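Local structure of alpha-L-rhamnosidase (6GSZ) at residues 482-496 / 537-551. The protein probably hydrolyses terminal non-reducing alpha-L-rhamnose residues from alpha-L-rhamnosides, as a calcium-binding glycoside hydrolase. Residues are numbered along the deposited sequence; the frame is centred on the assembly and turned at random. Where two conformers were deposited one is given.
With CA (calcium ion), chain K.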
ATOM      1  N   ASN A 482       5.342   5.445  -3.538  1.00  9.24           N
ATOM      2  CA  ASN A 482       6.465   5.462  -2.666  1.00  9.66           C
ATOM      3  C   ASN A 482       6.902   6.893  -2.277  1.00 11.12           C
ATOM      4  O   ASN A 482       7.711   7.061  -1.344  1.00 11.69           O
ATOM      5  CB  ASN A 482       7.684   4.805  -3.323  1.00 10.05           C
ATOM      6  CG  ASN A 482       7.537   3.346  -3.673  1.00  9.30           C
ATOM      7  OD1 ASN A 482       6.522   2.707  -3.294  1.00 10.08           O
ATOM      8  ND2 ASN A 482       8.567   2.741  -4.265  1.00 10.12           N
ATOM      9  N   PHE A 483       6.362   7.892  -2.975  1.00  9.94           N
ATOM     10  CA  PHE A 483       6.551   9.268  -2.591  1.00 10.41           C
ATOM     11  C   PHE A 483       5.503   9.682  -1.546  1.00 10.00           C
ATOM     12  O   PHE A 483       5.791  10.420  -0.575  1.00 10.89           O
ATOM     13  CB  PHE A 483       6.428  10.154  -3.835  1.00 10.85           C
ATOM     14  CG  PHE A 483       6.708  11.617  -3.624  1.00 11.35           C
ATOM     15  CD1 PHE A 483       5.720  12.490  -3.208  1.00 13.20           C
ATOM     16  CD2 PHE A 483       7.964  12.149  -3.903  1.00 12.95           C
ATOM     17  CE1 PHE A 483       5.969  13.854  -3.059  1.00 13.90           C
ATOM     18  CE2 PHE A 483       8.201  13.521  -3.808  1.00 15.52           C
ATOM     19  CZ  PHE A 483       7.207  14.368  -3.372  1.00 13.23           C
ATOM     20  N   ILE A 484       4.254   9.229  -1.731  1.00 10.24           N
ATOM     21  CA  ILE A 484       3.165   9.712  -0.852  1.00 10.05           C
ATOM     22  C   ILE A 484       3.268   9.124   0.563  1.00  9.91           C
ATOM     23  O   ILE A 484       3.050   9.841   1.532  1.00 10.35           O
ATOM     24  CB  ILE A 484       1.794   9.455  -1.494  1.00 11.03           C
ATOM     25  CG1 ILE A 484       1.695  10.125  -2.873  1.00 12.63           C
ATOM     26  CG2 ILE A 484       0.666   9.885  -0.567  1.00 11.31           C
ATOM     27  CD1 ILE A 484       0.402   9.879  -3.563  1.00 12.92           C
ATOM     28  N   TYR A 485       3.600   7.820   0.638  1.00 10.36           N
ATOM     29  CA  TYR A 485       3.748   7.143   1.919  1.00 10.15           C
ATOM     30  C   TYR A 485       5.016   6.296   1.898  1.00 10.90           C
ATOM     31  O   TYR A 485       5.484   5.899   0.839  1.00 10.82           O
ATOM     32  CB  TYR A 485       2.575   6.188   2.182  1.00 10.41           C
ATOM     33  CG  TYR A 485       1.266   6.798   2.654  1.00 10.57           C
ATOM     34  CD1 TYR A 485       1.045   7.039   4.006  1.00 10.98           C
ATOM     35  CD2 TYR A 485       0.256   7.149   1.770  1.00 11.21           C
ATOM     36  CE1 TYR A 485      -0.151   7.586   4.457  1.00 11.07           C
ATOM     37  CE2 TYR A 485      -0.936   7.696   2.210  1.00 11.32           C
ATOM     38  CZ  TYR A 485      -1.139   7.929   3.560  1.00 11.59           C
ATOM     39  OH  TYR A 485      -2.321   8.476   4.019  1.00 14.36           O
ATOM     40  N   ASP A 486       5.545   6.002   3.091  1.00 10.17           N
ATOM     41  CA  ASP A 486       6.641   5.070   3.261  1.00 10.97           C
ATOM     42  C   ASP A 486       6.089   3.640   3.133  1.00 10.18           C
ATOM     43  O   ASP A 486       5.522   3.066   4.075  1.00 10.66           O
ATOM     44  CB  ASP A 486       7.365   5.305   4.577  1.00 12.41           C
ATOM     45  CG  ASP A 486       8.586   4.415   4.763  1.00 13.93           C
ATOM     46  OD1 ASP A 486       8.674   3.345   4.108  1.00 13.56           O
ATOM     47  OD2 ASP A 486       9.515   4.890   5.487  1.00 18.54           O
ATOM     48  N   THR A 487       6.188   3.123   1.901  1.00  9.64           N
ATOM     49  CA  THR A 487       5.660   1.822   1.529  1.00  9.13           C
ATOM     50  C   THR A 487       6.666   0.686   1.665  1.00  9.94           C
ATOM     51  O   THR A 487       6.347  -0.443   1.278  1.00  9.82           O
ATOM     52  CB  THR A 487       5.284   1.862   0.053  1.00  9.42           C
ATOM     53  OG1 THR A 487       6.464   2.287  -0.616  1.00  9.63           O
ATOM     54  CG2 THR A 487       4.171   2.857  -0.231  1.00 10.87           C
ATOM     55  N   ALA A 488       7.870   0.967   2.199  1.00  9.62           N
ATOM     56  CA  ALA A 488       8.948  -0.000   2.082  1.00  9.93           C
ATOM     57  C   ALA A 488       8.596  -1.353   2.747  1.00  9.36           C
ATOM     58  O   ALA A 488       8.781  -2.407   2.104  1.00 10.09           O
ATOM     59  CB  ALA A 488      10.231   0.593   2.622  1.00 10.49           C
ATOM     60  N   GLY A 489       8.196  -1.314   4.016  1.00  9.52           N
ATOM     61  CA  GLY A 489       7.870  -2.579   4.704  1.00 10.02           C
ATOM     62  C   GLY A 489       6.657  -3.303   4.134  1.00  8.86           C
ATOM     63  O   GLY A 489       6.670  -4.551   3.977  1.00 10.24           O
ATOM     64  N   PHE A 490       5.658  -2.517   3.765  1.00  8.64           N
ATOM     65  CA  PHE A 490       4.452  -3.050   3.129  1.00  9.13           C
ATOM     66  C   PHE A 490       4.816  -3.825   1.869  1.00  9.64           C
ATOM     67  O   PHE A 490       4.359  -4.931   1.637  1.00  9.98           O
ATOM     68  CB  PHE A 490       3.512  -1.885   2.862  1.00  9.73           C
ATOM     69  CG  PHE A 490       2.231  -2.183   2.149  1.00  9.73           C
ATOM     70  CD1 PHE A 490       2.201  -2.364   0.788  1.00 10.51           C
ATOM     71  CD2 PHE A 490       1.036  -2.313   2.841  1.00 10.22           C
ATOM     72  CE1 PHE A 490       1.019  -2.590   0.096  1.00 10.36           C
ATOM     73  CE2 PHE A 490      -0.141  -2.513   2.142  1.00 10.87           C
ATOM     74  CZ  PHE A 490      -0.160  -2.691   0.783  1.00 11.00           C
ATOM     75  N   LEU A 491       5.622  -3.213   1.001  1.00  9.67           N
ATOM     76  CA  LEU A 491       5.974  -3.859  -0.275  1.00  8.74           C
ATOM     77  C   LEU A 491       7.031  -4.938  -0.074  1.00  9.10           C
ATOM     78  O   LEU A 491       7.034  -5.911  -0.834  1.00 10.51           O
ATOM     79  CB  LEU A 491       6.401  -2.815  -1.300  1.00  9.00           C
ATOM     80  CG  LEU A 491       5.273  -1.921  -1.799  1.00 10.19           C
ATOM     81  CD1 LEU A 491       5.842  -0.804  -2.640  1.00 12.01           C
ATOM     82  CD2 LEU A 491       4.207  -2.710  -2.568  1.00 10.58           C
ATOM     83  N   ARG A 492       7.858  -4.821   0.982  1.00  9.05           N
ATOM     84  CA  ARG A 492       8.775  -5.899   1.256  1.00  9.20           C
ATOM     85  C   ARG A 492       8.019  -7.233   1.446  1.00  8.82           C
ATOM     86  O   ARG A 492       8.418  -8.294   0.921  1.00 10.34           O
ATOM     87  CB  ARG A 492       9.632  -5.602   2.483  1.00  9.63           C
ATOM     88  CG  ARG A 492      10.772  -6.582   2.702  1.00 10.29           C
ATOM     89  CD  ARG A 492      11.583  -6.320   3.957  1.00 10.60           C
ATOM     90  NE  ARG A 492      12.828  -7.080   3.881  1.00 11.15           N
ATOM     91  CZ  ARG A 492      13.871  -6.844   4.684  1.00 11.26           C
ATOM     92  NH1 ARG A 492      13.709  -6.057   5.757  1.00 11.14           N
ATOM     93  NH2 ARG A 492      15.078  -7.351   4.383  1.00 12.39           N
ATOM     94  N   ALA A 493       6.973  -7.162   2.279  1.00  9.18           N
ATOM     95  CA  ALA A 493       6.155  -8.336   2.591  1.00 10.35           C
ATOM     96  C   ALA A 493       5.466  -8.870   1.324  1.00  8.85           C
ATOM     97  O   ALA A 493       5.484 -10.099   1.039  1.00  9.88           O
ATOM     98  CB  ALA A 493       5.177  -7.983   3.696  1.00 11.09           C
ATOM     99  N   TRP A 494       4.854  -7.959   0.572  1.00  9.34           N
ATOM    100  CA  TRP A 494       4.143  -8.356  -0.639  1.00  9.43           C
ATOM    101  C   TRP A 494       5.068  -9.087  -1.612  1.00  9.77           C
ATOM    102  O   TRP A 494       4.718 -10.092  -2.246  1.00 10.46           O
ATOM    103  CB  TRP A 494       3.429  -7.164  -1.257  1.00 10.51           C
ATOM    104  CG  TRP A 494       2.579  -7.508  -2.425  1.00  9.47           C
ATOM    105  CD1 TRP A 494       1.372  -8.146  -2.392  1.00  9.39           C
ATOM    106  CD2 TRP A 494       2.847  -7.271  -3.807  1.00 10.28           C
ATOM    107  NE1 TRP A 494       0.882  -8.291  -3.669  1.00 10.80           N
ATOM    108  CE2 TRP A 494       1.779  -7.794  -4.570  1.00 10.34           C
ATOM    109  CE3 TRP A 494       3.923  -6.688  -4.496  1.00 10.68           C
ATOM    110  CZ2 TRP A 494       1.725  -7.741  -5.964  1.00 10.07           C
ATOM    111  CZ3 TRP A 494       3.883  -6.652  -5.869  1.00 12.28           C
ATOM    112  CH2 TRP A 494       2.812  -7.179  -6.598  1.00 11.55           C
ATOM    113  N   LEU A 495       6.285  -8.525  -1.790  1.00  9.34           N
ATOM    114  CA  LEU A 495       7.224  -9.088  -2.725  1.00  9.22           C
ATOM    115  C   LEU A 495       7.796 -10.444  -2.283  1.00  8.30           C
ATOM    116  O   LEU A 495       8.151 -11.256  -3.156  1.00  9.23           O
ATOM    117  CB  LEU A 495       8.335  -8.085  -3.047  1.00  9.68           C
ATOM    118  CG  LEU A 495       7.890  -6.921  -3.955  1.00 10.58           C
ATOM    119  CD1 LEU A 495       8.888  -5.786  -3.888  1.00 11.96           C
ATOM    120  CD2 LEU A 495       7.711  -7.406  -5.386  1.00 12.71           C
ATOM    121  N   LYS A 496       7.836 -10.703  -0.956  1.00  9.74           N
ATOM    122  CA  LYS A 496       8.162 -12.057  -0.503  1.00 10.06           C
ATOM    123  C   LYS A 496       7.128 -13.080  -1.018  1.00 10.32           C
ATOM    124  O   LYS A 496       7.468 -14.161  -1.491  1.00 11.18           O
ATOM    125  CB  LYS A 496       8.208 -12.101   1.037  1.00  9.83           C
ATOM    126  CG  LYS A 496       9.421 -11.388   1.604  1.00 10.19           C
ATOM    127  CD  LYS A 496       9.411 -11.386   3.123  1.00 10.50           C
ATOM    128  CE  LYS A 496      10.674 -10.774   3.668  1.00 12.05           C
ATOM    129  NZ  LYS A 496      10.609 -10.661   5.145  1.00 13.69           N
ATOM    130  N   GLN A 537      11.975   0.038  -8.515  1.00 10.16           N
ATOM    131  CA  GLN A 537      11.444   1.278  -7.961  1.00  9.91           C
ATOM    132  C   GLN A 537      11.656   1.358  -6.437  1.00 10.24           C
ATOM    133  O   GLN A 537      11.816   2.458  -5.859  1.00 11.53           O
ATOM    134  CB  GLN A 537      10.013   1.546  -8.384  1.00 11.22           C
ATOM    135  CG  GLN A 537       9.446   2.857  -7.867  1.00 10.36           C
ATOM    136  CD  GLN A 537      10.190   4.069  -8.398  1.00 10.81           C
ATOM    137  OE1 GLN A 537      10.193   4.292  -9.594  1.00 12.50           O
ATOM    138  NE2 GLN A 537      10.735   4.870  -7.483  1.00 12.71           N
ATOM    139  N   LEU A 538      11.475   0.216  -5.754  1.00 10.35           N
ATOM    140  CA  LEU A 538      11.629   0.215  -4.331  1.00 10.56           C
ATOM    141  C   LEU A 538      13.054   0.662  -3.968  1.00  9.96           C
ATOM    142  O   LEU A 538      13.247   1.350  -2.964  1.00 10.40           O
ATOM    143  CB  LEU A 538      11.276  -1.178  -3.792  1.00 11.99           C
ATOM    144  CG  LEU A 538      10.877  -1.249  -2.342  1.00 15.26           C
ATOM    145  CD1 LEU A 538       9.611  -0.438  -2.050  1.00 13.98           C
ATOM    146  CD2 LEU A 538      10.698  -2.705  -1.963  1.00 15.33           C
ATOM    147  N   TYR A 539      14.036   0.157  -4.736  1.00 10.58           N
ATOM    148  CA  TYR A 539      15.430   0.541  -4.498  1.00 10.23           C
ATOM    149  C   TYR A 539      15.689   2.036  -4.837  1.00 10.25           C
ATOM    150  O   TYR A 539      16.291   2.732  -4.018  1.00 11.82           O
ATOM    151  CB  TYR A 539      16.338  -0.377  -5.303  1.00 10.38           C
ATOM    152  CG  TYR A 539      17.797  -0.091  -5.084  1.00 11.06           C
ATOM    153  CD1 TYR A 539      18.351  -0.294  -3.841  1.00 11.63           C
ATOM    154  CD2 TYR A 539      18.628   0.388  -6.074  1.00 13.29           C
ATOM    155  CE1 TYR A 539      19.685  -0.037  -3.559  1.00 13.93           C
ATOM    156  CE2 TYR A 539      19.981   0.589  -5.839  1.00 14.69           C
ATOM    157  CZ  TYR A 539      20.517   0.391  -4.572  1.00 14.61           C
ATOM    158  OH  TYR A 539      21.829   0.643  -4.295  1.00 20.57           O
ATOM    159  N   GLU A 540      15.101   2.510  -5.936  1.00 10.48           N
ATOM    160  CA  GLU A 540      15.206   3.925  -6.271  1.00 10.44           C
ATOM    161  C   GLU A 540      14.687   4.779  -5.101  1.00 11.22           C
ATOM    162  O   GLU A 540      15.286   5.802  -4.714  1.00 12.10           O
ATOM    163  CB  GLU A 540      14.422   4.260  -7.521  1.00 12.41           C
ATOM    164  CG  GLU A 540      15.052   3.697  -8.784  1.00 15.79           C
ATOM    165  CD  GLU A 540      16.425   4.220  -9.142  1.00 17.11           C
ATOM    166  OE1 GLU A 540      16.522   5.445  -9.383  1.00 25.57           O
ATOM    167  OE2 GLU A 540      17.372   3.389  -9.124  1.00 22.63           O
ATOM    168  N   SER A 541      13.579   4.326  -4.495  1.00 10.45           N
ATOM    169  CA  SER A 541      12.920   5.147  -3.460  1.00  9.89           C
ATOM    170  C   SER A 541      13.630   5.054  -2.097  1.00 10.38           C
ATOM    171  O   SER A 541      13.736   6.080  -1.375  1.00 13.56           O
ATOM    172  CB  SER A 541      11.488   4.664  -3.300  1.00 10.82           C
ATOM    173  OG  SER A 541      10.735   4.952  -4.459  1.00 11.50           O
ATOM    174  N   PHE A 542      14.066   3.838  -1.711  1.00 10.87           N
ATOM    175  CA  PHE A 542      14.509   3.628  -0.296  1.00 10.67           C
ATOM    176  C   PHE A 542      15.976   3.193  -0.151  1.00 11.02           C
ATOM    177  O   PHE A 542      16.525   3.213   0.939  1.00 12.80           O
ATOM    178  CB  PHE A 542      13.554   2.692   0.434  1.00 11.37           C
ATOM    179  CG  PHE A 542      12.128   3.166   0.435  1.00 11.13           C
ATOM    180  CD1 PHE A 542      11.727   4.266   1.168  1.00 14.92           C
ATOM    181  CD2 PHE A 542      11.201   2.528  -0.351  1.00 11.04           C
ATOM    182  CE1 PHE A 542      10.416   4.711   1.127  1.00 15.08           C
ATOM    183  CE2 PHE A 542       9.883   2.980  -0.409  1.00 11.08           C
ATOM    184  CZ  PHE A 542       9.490   4.065   0.324  1.00 10.88           C
ATOM    185  N   GLY A 543      16.612   2.820  -1.265  1.00 11.15           N
ATOM    186  CA  GLY A 543      18.031   2.529  -1.283  1.00 11.94           C
ATOM    187  C   GLY A 543      18.510   1.308  -0.523  1.00 11.52           C
ATOM    188  O   GLY A 543      19.677   1.215  -0.139  1.00 14.14           O
ATOM    189  N   ASP A 544      17.615   0.343  -0.249  1.00 10.37           N
ATOM    190  CA  ASP A 544      17.952  -0.776   0.595  1.00 10.37           C
ATOM    191  C   ASP A 544      18.600  -1.914  -0.224  1.00  9.77           C
ATOM    192  O   ASP A 544      17.889  -2.619  -0.951  1.00 10.37           O
ATOM    193  CB  ASP A 544      16.691  -1.241   1.314  1.00 10.69           C
ATOM    194  CG  ASP A 544      16.979  -2.338   2.308  1.00 11.43           C
ATOM    195  OD1 ASP A 544      17.985  -3.029   2.181  1.00 11.21           O
ATOM    196  OD2 ASP A 544      16.090  -2.572   3.161  1.00 11.81           O
ATOM    197  N   LYS A 545      19.927  -2.083  -0.115  1.00 10.17           N
ATOM    198  CA  LYS A 545      20.642  -3.083  -0.906  1.00 12.65           C
ATOM    199  C   LYS A 545      20.269  -4.513  -0.477  1.00 12.53           C
ATOM    200  O   LYS A 545      20.341  -5.425  -1.278  1.00 12.24           O
ATOM    201  CB  LYS A 545      22.163  -2.829  -0.849  1.00 18.06           C
ATOM    202  CG  LYS A 545      22.598  -1.606  -1.646  1.00 27.06           C
ATOM    203  CD  LYS A 545      24.021  -1.620  -2.218  1.00 36.28           C
ATOM    204  CE  LYS A 545      24.465  -0.211  -2.537  1.00 44.70           C
ATOM    205  NZ  LYS A 545      24.491   0.630  -1.317  1.00 47.62           N
ATOM    206  N   VAL A 546      19.967  -4.712   0.812  1.00 11.94           N
ATOM    207  CA  VAL A 546      19.586  -6.038   1.318  1.00 12.36           C
ATOM    208  C   VAL A 546      18.261  -6.490   0.689  1.00 11.27           C
ATOM    209  O   VAL A 546      18.138  -7.635   0.234  1.00 12.16           O
ATOM    210  CB  VAL A 546      19.553  -6.079   2.858  1.00 14.18           C
ATOM    211  CG1 VAL A 546      18.979  -7.405   3.368  1.00 15.68           C
ATOM    212  CG2 VAL A 546      20.938  -5.831   3.406  1.00 16.14           C
ATOM    213  N   MET A 547      17.292  -5.576   0.674  1.00 10.73           N
ATOM    214  CA  MET A 547      16.029  -5.887   0.082  0.60 11.65           C
ATOM    215  C   MET A 547      16.159  -6.096  -1.443  1.00 10.62           C
ATOM    216  O   MET A 547      15.515  -6.970  -2.033  1.00 11.74           O
ATOM    217  CB  MET A 547      15.021  -4.808   0.469  0.60 13.62           C
ATOM    218  CG  MET A 547      13.667  -5.071  -0.021  0.60 14.02           C
ATOM    219  SD  MET A 547      12.399  -4.113   0.864  0.60 12.70           S
ATOM    220  CE  MET A 547      12.920  -2.433   0.542  0.60 12.30           C
ATOM    221  N   LEU A 548      17.033  -5.306  -2.082  1.00 11.09           N
ATOM    222  CA  LEU A 548      17.247  -5.512  -3.534  1.00 10.88           C
ATOM    223  C   LEU A 548      17.817  -6.911  -3.797  1.00 10.50           C
ATOM    224  O   LEU A 548      17.367  -7.632  -4.692  1.00 11.87           O
ATOM    225  CB  LEU A 548      18.168  -4.427  -4.084  1.00 11.55           C
ATOM    226  CG  LEU A 548      18.360  -4.457  -5.597  1.00 11.75           C
ATOM    227  CD1 LEU A 548      17.068  -4.221  -6.327  1.00 13.19           C
ATOM    228  CD2 LEU A 548      19.393  -3.412  -6.024  1.00 12.52           C
ATOM    229  N   GLU A 549      18.779  -7.332  -2.964  1.00 11.50           N
ATOM    230  CA  GLU A 549      19.332  -8.681  -3.095  1.00 10.57           C
ATOM    231  C   GLU A 549      18.251  -9.755  -2.857  1.00 11.35           C
ATOM    232  O   GLU A 549      18.217 -10.721  -3.626  1.00 12.62           O
ATOM    233  CB  GLU A 549      20.488  -8.898  -2.125  1.00 11.90           C
ATOM    234  CG  GLU A 549      21.173 -10.233  -2.266  1.00 15.01           C
ATOM    235  CD  GLU A 549      22.012 -10.391  -3.514  1.00 19.06           C
ATOM    236  OE1 GLU A 549      22.766  -9.446  -3.832  1.00 23.79           O
ATOM    237  OE2 GLU A 549      21.922 -11.476  -4.150  1.00 27.01           O
ATOM    238  N   GLU A 550      17.376  -9.592  -1.848  1.00 11.11           N
ATOM    239  CA  GLU A 550      16.351 -10.648  -1.634  1.00 11.44           C
ATOM    240  C   GLU A 550      15.364 -10.707  -2.798  1.00 11.38           C
ATOM    241  O   GLU A 550      14.794 -11.789  -3.059  1.00 12.53           O
ATOM    242  CB  GLU A 550      15.724 -10.476  -0.259  1.00 14.69           C
ATOM    243  CG  GLU A 550      14.577  -9.534  -0.143  1.00 16.75           C
ATOM    244  CD  GLU A 550      14.231  -9.121   1.284  1.00 18.71           C
ATOM    245  OE1 GLU A 550      15.164  -9.161   2.150  1.00 19.42           O
ATOM    246  OE2 GLU A 550      13.064  -8.708   1.505  1.00 14.46           O
ATOM    247  N   GLN A 551      15.157  -9.583  -3.484  1.00  9.39           N
ATOM    248  CA  GLN A 551      14.214  -9.480  -4.601  1.00 10.26           C
ATOM    249  C   GLN A 551      14.852  -9.857  -5.953  1.00 10.44           C
ATOM    250  O   GLN A 551      14.158  -9.949  -6.975  1.00 11.69           O
ATOM    251  CB  GLN A 551      13.569  -8.099  -4.602  1.00 10.24           C
ATOM    252  CG  GLN A 551      12.663  -7.919  -3.394  1.00  9.78           C
ATOM    253  CD  GLN A 551      12.317  -6.493  -3.047  1.00 11.27           C
ATOM    254  OE1 GLN A 551      12.566  -5.567  -3.823  1.00 12.12           O
ATOM    255  NE2 GLN A 551      11.711  -6.294  -1.881  1.00 11.23           N
TER
HETATM  256 CA    CA K 929      11.637   4.791   6.284  0.70 20.72          CA
HETATM  257  O   HOH W   1      10.289   7.736  -3.389  0.70 14.20           O
HETATM  258  O   HOH W   2      11.344   2.828   5.225  1.00 20.31           O
HETATM  259  O   HOH W   3      11.004  -8.674  -0.270  1.00 10.50           O
HETATM  260  O   HOH W   4      11.767   6.678   4.681  1.00 24.81           O
HETATM  261  O   HOH W   5      12.553   6.623   7.566  1.00 28.44           O
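In the six-hairpin glycosidase domain, the link between helices 471-484 and 488-503 packs against the end of helix 530-542: Phe542 lies against residues 485-488, and the contact continues along helices 488-503 and 545-562. The methyl of Ala488 lies over one face of the Phe542 ring, a CH-pi contact with CB 3.8 Å from the ring centroid; Ser541 CB backs the opposite face. Thr487 OG1 reaches the ring's edge, 3.5 Å from Phe542 CE2, and donates to Asn482 OD1. The amide of Asn482 is thereby held at both ends, since its ND2 gives an in-plane hydrogen bond to Ser541 OG (3.1 Å), which also accepts from Gln537 NE2. Asn482 is a knob among Gln537, Leu538, Ser541 and Phe542; Leu538 in turn fills the hole formed by Asn482, Ala488, Leu491 and Leu495. Asp486 divides its carboxylate: OD1 caps the next helix through Ala488 N, and OD2 binds calcium at 2.3 Å. Farther along, Arg492 reaches out in an extended chain and grips Glu550 side-on, NE to OE2 and NH2 to OE1, both 2.9 Å, with guanidinium and carboxylate only 20° from coplanar. Glu550 CG stands between its backbone N and carbonyl carbon, which turns the acid toward Arg492. A water joins Glu550 OE2, Arg492 O and Gln551 NE2. The remaining Arg492 nitrogen, NH1, pairs with Glu10 of the N-terminal region. Helix 488-496 runs nearly antiparallel to helix 537-542 but close to parallel with helix 545-551 (19°), while helix 437-453 packs against Tyr485 and Thr487, and Phe483 stacks on Phe805 of strand 800-807.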